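Local coordinates for protein meta cleavage compound hydrolase (Janthinobacterium, PDB 1J1I) that probably hydrolyses a carbon-carbon bond of the ring-cleavage product formed during carbazole degradation, yielding anthranilate, as a serine hydrolase of the alpha/beta-hydrolase fold, at residues A[24-29]-A[77-82]; A[71-76]-A[89-94]. All blocks are in the same frame, centred on the assembly; numbering follows the deposited sequence.

Interaction 1 (A[24-29]-A[77-82]); sequences GGVETR and GKTAKP
Thr-28 and Thr-79 bring their CA atoms to 4.4 Å where the start of strand 26-33 meets the irregular loop 77-82, and Ala-80 N donates to Glu-27 O at 2.9 Å in a nearly straight bond. Two residues on, the strand's backbone meets a side chain of the loop instead: Arg-29 N donates to Thr-79 OG1 at 3.2 Å. Thr-79 OG1 lies anti to its own carbonyl carbon (chi1 -77°), facing the strand, and also bonds to Asp-72 O. Its CG2 packs on Glu-27 O, while Val-26 CG1 meets Ala-80 CB at 3.6 Å. Lys-78 runs extended across the bent chain of Arg-29, with Lys-78 CD 3.7 Å above one face of the Arg-29 guanidinium, toward its rim. The like-charged ends, Arg-29 NH2 and Lys-78 NZ, are 4.2 Å apart; Glu-18 forms salt bridges to both side chains and probably offsets their repulsion. An alanine at Arg-29 would probably leave Lys-78 without the flat group its chain lies on and Asp-72, Glu-50 and Glu-18 without this partner for their charge. The contact sits at the sheet margin, with strand 17-23 beside strand 26-33 and helix 88-101 touching Val-26, Thr-28 and Thr-79.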
loop_
_atom_site.group_PDB
_atom_site.type_symbol
_atom_site.label_atom_id
_atom_site.label_comp_id
_atom_site.label_asym_id
_atom_site.label_seq_id
_atom_site.Cartn_x
_atom_site.Cartn_y
_atom_site.Cartn_z
ATOM N N GLY A 24 26.281 -22.043 8.541
ATOM C CA GLY A 24 26.700 -23.159 7.716
ATOM C C GLY A 24 28.114 -23.055 7.172
ATOM O O GLY A 24 28.394 -23.537 6.077
ATOM N N GLY A 25 29.007 -22.424 7.925
ATOM C CA GLY A 25 30.377 -22.294 7.465
ATOM C C GLY A 25 30.762 -20.875 7.113
ATOM O O GLY A 25 31.944 -20.566 6.980
ATOM N N VAL A 26 29.770 -20.008 6.954
ATOM C CA VAL A 26 30.037 -18.610 6.629
ATOM C C VAL A 26 29.719 -17.720 7.832
ATOM O O VAL A 26 28.552 -17.564 8.199
ATOM C CB VAL A 26 29.188 -18.137 5.413
ATOM C CG1 VAL A 26 29.485 -16.666 5.102
ATOM C CG2 VAL A 26 29.498 -18.999 4.191
ATOM N N GLU A 27 30.751 -17.157 8.463
ATOM C CA GLU A 27 30.528 -16.270 9.604
ATOM C C GLU A 27 29.684 -15.130 9.057
ATOM O O GLU A 27 29.999 -14.569 8.008
ATOM C CB GLU A 27 31.841 -15.699 10.159
ATOM C CG GLU A 27 32.348 -16.321 11.467
ATOM C CD GLU A 27 31.238 -16.783 12.405
ATOM O OE1 GLU A 27 30.821 -17.943 12.271
ATOM O OE2 GLU A 27 30.783 -15.995 13.265
ATOM N N THR A 28 28.625 -14.780 9.780
ATOM C CA THR A 28 27.710 -13.743 9.323
ATOM C C THR A 28 27.456 -12.679 10.376
ATOM O O THR A 28 27.277 -12.986 11.554
ATOM C CB THR A 28 26.367 -14.383 8.912
ATOM O OG1 THR A 28 26.620 -15.455 7.996
ATOM C CG2 THR A 28 25.455 -13.358 8.248
ATOM N N ARG A 29 27.445 -11.426 9.940
ATOM C CA ARG A 29 27.207 -10.302 10.832
ATOM C C ARG A 29 25.778 -9.808 10.704
ATOM O O ARG A 29 25.254 -9.676 9.596
ATOM C CB ARG A 29 28.161 -9.152 10.495
ATOM C CG ARG A 29 27.922 -7.874 11.294
ATOM C CD ARG A 29 27.470 -6.742 10.387
ATOM N NE ARG A 29 27.550 -5.447 11.055
ATOM C CZ ARG A 29 27.469 -4.279 10.427
ATOM N NH1 ARG A 29 27.302 -4.239 9.112
ATOM N NH2 ARG A 29 27.571 -3.149 11.115
ATOM N N GLY A 77 29.313 -6.094 3.657
ATOM C CA GLY A 77 29.509 -5.597 5.007
ATOM C C GLY A 77 30.565 -6.320 5.818
ATOM O O GLY A 77 31.730 -6.375 5.423
ATOM N N LYS A 78 30.156 -6.875 6.957
ATOM C CA LYS A 78 31.087 -7.587 7.824
ATOM C C LYS A 78 30.941 -9.099 7.735
ATOM O O LYS A 78 31.598 -9.836 8.469
ATOM C CB LYS A 78 30.913 -7.131 9.274
ATOM C CG LYS A 78 31.250 -5.662 9.502
ATOM C CD LYS A 78 31.228 -5.321 10.980
ATOM C CE LYS A 78 31.460 -3.835 11.208
ATOM N NZ LYS A 78 31.426 -3.483 12.656
ATOM N N THR A 79 30.070 -9.561 6.845
ATOM C CA THR A 79 29.872 -10.992 6.661
ATOM C C THR A 79 31.082 -11.545 5.917
ATOM O O THR A 79 31.759 -10.807 5.201
ATOM C CB THR A 79 28.566 -11.268 5.884
ATOM O OG1 THR A 79 27.460 -11.112 6.778
ATOM C CG2 THR A 79 28.551 -12.674 5.303
ATOM N N ALA A 80 31.352 -12.834 6.097
ATOM C CA ALA A 80 32.500 -13.493 5.473
ATOM C C ALA A 80 32.551 -13.382 3.952
ATOM O O ALA A 80 31.525 -13.351 3.271
ATOM C CB ALA A 80 32.548 -14.967 5.887
ATOM N N LYS A 81 33.770 -13.332 3.430
ATOM C CA LYS A 81 33.983 -13.210 1.999
ATOM C C LYS A 81 34.971 -14.272 1.533
ATOM O O LYS A 81 36.119 -13.971 1.215
ATOM C CB LYS A 81 34.508 -11.805 1.698
ATOM C CG LYS A 81 33.604 -10.722 2.274
ATOM C CD LYS A 81 34.185 -9.333 2.151
ATOM C CE LYS A 81 33.209 -8.301 2.707
ATOM N NZ LYS A 81 32.866 -8.535 4.140
ATOM N N PRO A 82 34.531 -15.538 1.495
ATOM C CA PRO A 82 35.408 -16.626 1.064
ATOM C C PRO A 82 35.730 -16.559 -0.426
ATOM O O PRO A 82 35.044 -15.884 -1.197
ATOM C CB PRO A 82 34.612 -17.872 1.439
ATOM C CG PRO A 82 33.197 -17.429 1.226
ATOM C CD PRO A 82 33.195 -16.048 1.848
#

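Interaction 2 (A[71-76]-A[89-94]); sequences MDMLGF and DRRIRH
Leu-74 and His-94 make the main contact between segment 71-76 and the 89-94 part of helix 88-101. Leu-74 CB lies over one face of the imidazole, 4.2 Å from the ring centroid and 26° off the normal, a CH-pi contact. His-94 CG is anti to the backbone N (chi1 171°), which sets this first ring atom near Leu-74 CB. His-94 CE1 has Asp-72 O at the ring edge, near the plane, 3.6 Å away. Met-71 approaches tip to tip and obliquely. Its chain bends at chi3, and Met-71 CE comes 3.6 Å from His-94 CE1, with Met-71 SD 4.6 Å from the ring centroid. His-94 NE2 is hydrogen-bonded to Thr-28 OG1 of strand 26-33. This is a beta-to-alpha connection of the alpha/beta-hydrolase fold: the chain leaves strand 67-71, makes a type II beta turn from Met-73 to Phe-76, and later enters helix 88-101. The turn is closed by Phe-76 N to Met-73 O. Gly-75 has backbone angles at which a side chain would strike the preceding carbonyl. Leu-74 CD2 reaches Arg-90 CG at 3.5 Å, so the arginine contributes its aliphatic part. Met-73 SD touches Arg-91 CD at 4.0 Å. The Met-73 side chain is about 7 Å from that of Ser-114, the probable nucleophile, and packs on Met-115. One water joins Leu-74 O, to which it donates, to Arg-91 NH1, from which it accepts in the guanidinium plane; Gln-88 takes the bond from Arg-91 NE.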
loop_
_atom_site.group_PDB
_atom_site.type_symbol
_atom_site.label_atom_id
_atom_site.label_comp_id
_atom_site.label_asym_id
_atom_site.label_seq_id
_atom_site.Cartn_x
_atom_site.Cartn_y
_atom_site.Cartn_z
ATOM N N MET A 71 20.594 -8.681 8.476
ATOM C CA MET A 71 21.722 -9.527 8.071
ATOM C C MET A 71 22.529 -9.041 6.870
ATOM O O MET A 71 21.959 -8.645 5.860
ATOM C CB MET A 71 21.197 -10.934 7.758
ATOM C CG MET A 71 22.256 -11.958 7.336
ATOM S SD MET A 71 21.553 -13.315 6.331
ATOM C CE MET A 71 21.785 -12.630 4.665
ATOM N N ASP A 72 23.856 -9.090 6.982
ATOM C CA ASP A 72 24.719 -8.720 5.862
ATOM C C ASP A 72 24.816 -9.948 4.962
ATOM O O ASP A 72 25.121 -11.049 5.434
ATOM C CB ASP A 72 26.129 -8.349 6.339
ATOM C CG ASP A 72 26.227 -6.920 6.832
ATOM O OD1 ASP A 72 25.198 -6.200 6.830
ATOM O OD2 ASP A 72 27.345 -6.522 7.223
ATOM N N MET A 73 24.544 -9.771 3.674
ATOM C CA MET A 73 24.625 -10.886 2.743
ATOM C C MET A 73 26.059 -11.358 2.536
ATOM O O MET A 73 27.020 -10.640 2.815
ATOM C CB MET A 73 24.052 -10.503 1.377
ATOM C CG MET A 73 22.535 -10.315 1.344
ATOM S SD MET A 73 21.951 -10.067 -0.342
ATOM C CE MET A 73 22.352 -8.335 -0.576
ATOM N N LEU A 74 26.176 -12.579 2.038
ATOM C CA LEU A 74 27.458 -13.192 1.722
ATOM C C LEU A 74 28.263 -12.217 0.864
ATOM O O LEU A 74 27.777 -11.746 -0.167
ATOM C CB LEU A 74 27.209 -14.479 0.933
ATOM C CG LEU A 74 28.384 -15.252 0.331
ATOM C CD1 LEU A 74 29.242 -15.853 1.436
ATOM C CD2 LEU A 74 27.826 -16.348 -0.575
ATOM N N GLY A 75 29.483 -11.913 1.297
ATOM C CA GLY A 75 30.339 -11.010 0.545
ATOM C C GLY A 75 30.168 -9.523 0.811
ATOM O O GLY A 75 30.921 -8.711 0.271
ATOM N N PHE A 76 29.185 -9.152 1.630
ATOM C CA PHE A 76 28.944 -7.742 1.932
ATOM C C PHE A 76 29.180 -7.393 3.396
ATOM O O PHE A 76 29.223 -8.271 4.261
ATOM C CB PHE A 76 27.499 -7.342 1.581
ATOM C CG PHE A 76 27.208 -7.302 0.104
ATOM C CD1 PHE A 76 27.062 -8.473 -0.629
ATOM C CD2 PHE A 76 27.076 -6.081 -0.551
ATOM C CE1 PHE A 76 26.787 -8.430 -1.997
ATOM C CE2 PHE A 76 26.801 -6.026 -1.919
ATOM C CZ PHE A 76 26.657 -7.203 -2.641
ATOM N N ASP A 89 22.577 -18.223 -6.436
ATOM C CA ASP A 89 22.296 -19.475 -5.750
ATOM C C ASP A 89 23.025 -19.508 -4.402
ATOM O O ASP A 89 22.474 -19.959 -3.395
ATOM C CB ASP A 89 22.756 -20.645 -6.617
ATOM C CG ASP A 89 22.250 -20.544 -8.045
ATOM O OD1 ASP A 89 22.499 -19.505 -8.714
ATOM O OD2 ASP A 89 21.605 -21.513 -8.499
ATOM N N ARG A 90 24.259 -19.013 -4.392
ATOM C CA ARG A 90 25.073 -18.991 -3.179
ATOM C C ARG A 90 24.507 -18.032 -2.125
ATOM O O ARG A 90 24.544 -18.326 -0.929
ATOM C CB ARG A 90 26.514 -18.610 -3.532
ATOM C CG ARG A 90 27.559 -19.148 -2.573
ATOM C CD ARG A 90 27.409 -20.652 -2.376
ATOM N NE ARG A 90 28.548 -21.226 -1.668
ATOM C CZ ARG A 90 29.747 -21.406 -2.213
ATOM N NH1 ARG A 90 29.962 -21.060 -3.476
ATOM N NH2 ARG A 90 30.730 -21.931 -1.496
ATOM N N ARG A 91 23.982 -16.887 -2.558
ATOM C CA ARG A 91 23.394 -15.941 -1.612
ATOM C C ARG A 91 22.108 -16.521 -1.019
ATOM O O ARG A 91 21.818 -16.330 0.164
ATOM C CB ARG A 91 23.091 -14.598 -2.288
ATOM C CG ARG A 91 24.293 -13.666 -2.428
ATOM C CD ARG A 91 23.882 -12.330 -3.057
ATOM N NE ARG A 91 23.516 -12.490 -4.463
ATOM C CZ ARG A 91 24.392 -12.566 -5.460
ATOM N NH1 ARG A 91 25.693 -12.488 -5.210
ATOM N NH2 ARG A 91 23.972 -12.735 -6.707
ATOM N N ILE A 92 21.340 -17.227 -1.839
ATOM C CA ILE A 92 20.103 -17.841 -1.362
ATOM C C ILE A 92 20.437 -18.886 -0.298
ATOM O O ILE A 92 19.829 -18.911 0.777
ATOM C CB ILE A 92 19.329 -18.513 -2.520
ATOM C CG1 ILE A 92 18.793 -17.432 -3.469
ATOM C CG2 ILE A 92 18.183 -19.368 -1.962
ATOM C CD1 ILE A 92 18.186 -17.975 -4.749
ATOM N N ARG A 93 21.411 -19.742 -0.599
ATOM C CA ARG A 93 21.825 -20.780 0.339
ATOM C C ARG A 93 22.312 -20.146 1.634
ATOM O O ARG A 93 22.018 -20.635 2.727
ATOM C CB ARG A 93 22.952 -21.632 -0.251
ATOM C CG ARG A 93 23.393 -22.773 0.663
ATOM C CD ARG A 93 24.773 -23.286 0.280
ATOM N NE ARG A 93 24.854 -23.654 -1.130
ATOM C CZ ARG A 93 25.976 -24.014 -1.745
ATOM N NH1 ARG A 93 25.955 -24.332 -3.033
ATOM N NH2 ARG A 93 27.121 -24.056 -1.074
ATOM N N HIS A 94 23.062 -19.053 1.509
ATOM C CA HIS A 94 23.578 -18.374 2.688
ATOM C C HIS A 94 22.446 -17.900 3.592
ATOM O O HIS A 94 22.482 -18.118 4.802
ATOM C CB HIS A 94 24.453 -17.174 2.301
ATOM C CG HIS A 94 24.842 -16.321 3.470
ATOM N ND1 HIS A 94 24.401 -15.026 3.625
ATOM C CD2 HIS A 94 25.601 -16.592 4.559
ATOM C CE1 HIS A 94 24.871 -14.533 4.756
ATOM N NE2 HIS A 94 25.604 -15.465 5.344
HETATM O O HOH W 1 27.391 -11.687 -3.000
#

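Overall arrangement
The two interactions have centres about 8 Å apart, on the same side of the chain's centre. Their segments alternate along the chain: 24-29, 71-76, 77-82, 89-94. Segments 71-76 and 77-82 are consecutive pieces of the connection between strand 67-71 and helix 88-101. Interaction 1 sets the later piece against strand 26-33, and interaction 2 sets the earlier piece against the helix. Strands 26-33 and 67-71 are antiparallel neighbours in the sheet. Two side-chain hydrogen bonds run between the contacts, one from each threonine of interaction 1. Strand, loop and helix are thus tied together. Interaction 2 approaches the probable active-site serine, while interaction 1 lies away from it.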